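Side-chain contact in xylosidase (Xanthomonas axonopodis pv. citri, PDB 6XN2), which probably hydrolyses xylan-derived xylooligosaccharides as a glycoside hydrolase of family 43: residues P41-H45 with L46-D50. Numbering follows the deposited sequence.
Sequences PLVTH and LYTAD. With XYP (beta-D-xylopyranose), chain E.
Val-43 and Thr-48 meet on the buried inside of the corner where the loop turns into its strand, their side chains crossing at about a right angle. CG2 of Val-43 does all the touching, 3.8 Å from Thr-48 OG1 and 4.1 Å from the methyl CD2 of Leu-46. A water sits in the bend and pins it from three sides: it donates to Val-43 O and, at 2.6 Å, to Leu-46 O, and accepts from Thr-48 OG1 at 2.9 Å. With chi1 at 57°, that hydroxyl lies between the backbone N and the carbonyl carbon, within reach of the water; it is also hydrogen-bonded to Ile-337 N.

The outer side is the one open to solvent, though the contact there is close: His-45 is exposed and lies alongside Leu-46, whose CD2 rests over one ring face, 3.7 Å from the centroid and 18° off the normal, a CH-pi contact displaced toward NE2. A hydrogen bond from NE2 to Asp-100 helps fix how the ring is turned.

Farther along, Asp-50 belongs to the xylose pocket: its OD2 accepts a hydrogen bond from O4 of the bound xylopyranose at 2.6 Å and also bonds Ser-65 OG, while Asp-50 N is tied to His-323 ND1. The bend thus leads the chain from the surface to the sugar site of this family 43 enzyme, a five-bladed beta-propeller. It comes after helix 29-36 and enters strand 47-56, an outermost strand of its four-stranded antiparallel sheet; Leu-46 packs on His-66 of the adjoining strand 59-67, and Leu-42 on strand 336-342.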
loop_
_atom_site.group_PDB
_atom_site.type_symbol
_atom_site.label_atom_id
_atom_site.label_comp_id
_atom_site.label_asym_id
_atom_site.label_seq_id
_atom_site.Cartn_x
_atom_site.Cartn_y
_atom_site.Cartn_z
ATOM N N PRO A 41 -0.002 13.057 13.094
ATOM C CA PRO A 41 -0.083 11.623 13.234
ATOM C C PRO A 41 -1.441 11.217 13.792
ATOM O O PRO A 41 -1.864 11.736 14.781
ATOM C CB PRO A 41 0.976 11.327 14.249
ATOM C CG PRO A 41 1.863 12.480 14.267
ATOM C CD PRO A 41 1.065 13.634 13.892
ATOM N N LEU A 42 -2.119 10.303 13.139
ATOM C CA LEU A 42 -3.420 9.887 13.582
ATOM C C LEU A 42 -3.331 9.182 14.885
ATOM O O LEU A 42 -4.251 9.153 15.641
ATOM C CB LEU A 42 -4.044 8.948 12.565
ATOM C CG LEU A 42 -4.419 9.617 11.285
ATOM C CD1 LEU A 42 -4.818 8.610 10.249
ATOM C CD2 LEU A 42 -5.528 10.602 11.528
ATOM N N VAL A 43 -2.189 8.586 15.164
ATOM C CA VAL A 43 -1.931 7.953 16.440
ATOM C C VAL A 43 -0.490 8.152 16.820
ATOM O O VAL A 43 0.341 8.260 15.985
ATOM C CB VAL A 43 -2.207 6.464 16.502
ATOM C CG1 VAL A 43 -3.672 6.156 16.623
ATOM C CG2 VAL A 43 -1.581 5.751 15.357
ATOM N N THR A 44 -0.213 8.215 18.105
ATOM C CA THR A 44 1.135 8.424 18.545
ATOM C C THR A 44 1.588 7.479 19.584
ATOM O O THR A 44 2.705 7.532 19.945
ATOM C CB THR A 44 1.354 9.797 19.177
ATOM O OG1 THR A 44 0.452 9.961 20.255
ATOM C CG2 THR A 44 1.145 10.851 18.212
ATOM N N HIS A 45 0.738 6.600 20.067
ATOM C CA HIS A 45 1.158 5.671 21.098
ATOM C C HIS A 45 1.881 4.447 20.583
ATOM O O HIS A 45 2.397 3.688 21.330
ATOM C CB HIS A 45 0.015 5.267 21.995
ATOM C CG HIS A 45 -1.111 4.612 21.283
ATOM N ND1 HIS A 45 -1.999 5.305 20.510
ATOM C CD2 HIS A 45 -1.506 3.325 21.241
ATOM C CE1 HIS A 45 -2.894 4.478 20.020
ATOM N NE2 HIS A 45 -2.618 3.268 20.448
ATOM N N LEU A 46 1.853 4.272 19.279
ATOM C CA LEU A 46 2.565 3.231 18.611
ATOM C C LEU A 46 2.965 3.738 17.235
ATOM O O LEU A 46 2.362 4.610 16.715
ATOM C CB LEU A 46 1.740 1.972 18.543
ATOM C CG LEU A 46 0.718 1.762 17.463
ATOM C CD1 LEU A 46 0.295 0.319 17.471
ATOM C CD2 LEU A 46 -0.476 2.617 17.699
ATOM N N TYR A 47 4.041 3.217 16.702
ATOM C CA TYR A 47 4.453 3.596 15.363
ATOM C C TYR A 47 3.648 2.806 14.338
ATOM O O TYR A 47 3.449 1.600 14.487
ATOM C CB TYR A 47 5.955 3.370 15.170
ATOM C CG TYR A 47 6.822 4.376 15.897
ATOM C CD1 TYR A 47 6.835 5.712 15.513
ATOM C CD2 TYR A 47 7.632 3.991 16.959
ATOM C CE1 TYR A 47 7.624 6.643 16.169
ATOM C CE2 TYR A 47 8.432 4.914 17.622
ATOM C CZ TYR A 47 8.423 6.238 17.216
ATOM O OH TYR A 47 9.205 7.170 17.857
ATOM N N THR A 48 3.167 3.496 13.311
ATOM C CA THR A 48 2.312 2.883 12.300
ATOM C C THR A 48 2.755 3.303 10.902
ATOM O O THR A 48 3.272 4.403 10.713
ATOM C CB THR A 48 0.832 3.274 12.490
ATOM O OG1 THR A 48 0.709 4.704 12.463
ATOM C CG2 THR A 48 0.286 2.745 13.817
ATOM N N ALA A 49 2.554 2.430 9.918
ATOM C CA ALA A 49 2.953 2.731 8.544
ATOM C C ALA A 49 2.008 2.073 7.550
ATOM O O ALA A 49 1.138 1.306 7.943
ATOM C CB ALA A 49 4.380 2.278 8.291
ATOM N N ASP A 50 2.185 2.386 6.268
ATOM C CA ASP A 50 1.476 1.711 5.182
ATOM C C ASP A 50 -0.036 1.610 5.396
ATOM O O ASP A 50 -0.585 0.506 5.434
ATOM C CB ASP A 50 2.037 0.306 5.004
ATOM C CG ASP A 50 3.559 0.262 5.090
ATOM O OD1 ASP A 50 4.234 1.112 4.474
ATOM O OD2 ASP A 50 4.075 -0.635 5.778
HETATM O O1 XYP E . 9.717 -1.181 1.687
HETATM C C1 XYP E . 8.680 -0.862 2.585
HETATM C C2 XYP E . 7.501 -1.765 2.289
HETATM C C3 XYP E . 6.511 -1.808 3.410
HETATM C C4 XYP E . 7.218 -2.037 4.729
HETATM C C5 XYP E . 8.271 -0.983 4.915
HETATM O O2 XYP E . 6.786 -1.369 1.127
HETATM O O3 XYP E . 5.716 -2.901 3.060
HETATM O O4 XYP E . 6.314 -1.920 5.780
HETATM O O5 XYP E . 9.206 -1.037 3.875
HETATM O O HOH W 1 1.829 6.125 14.679
#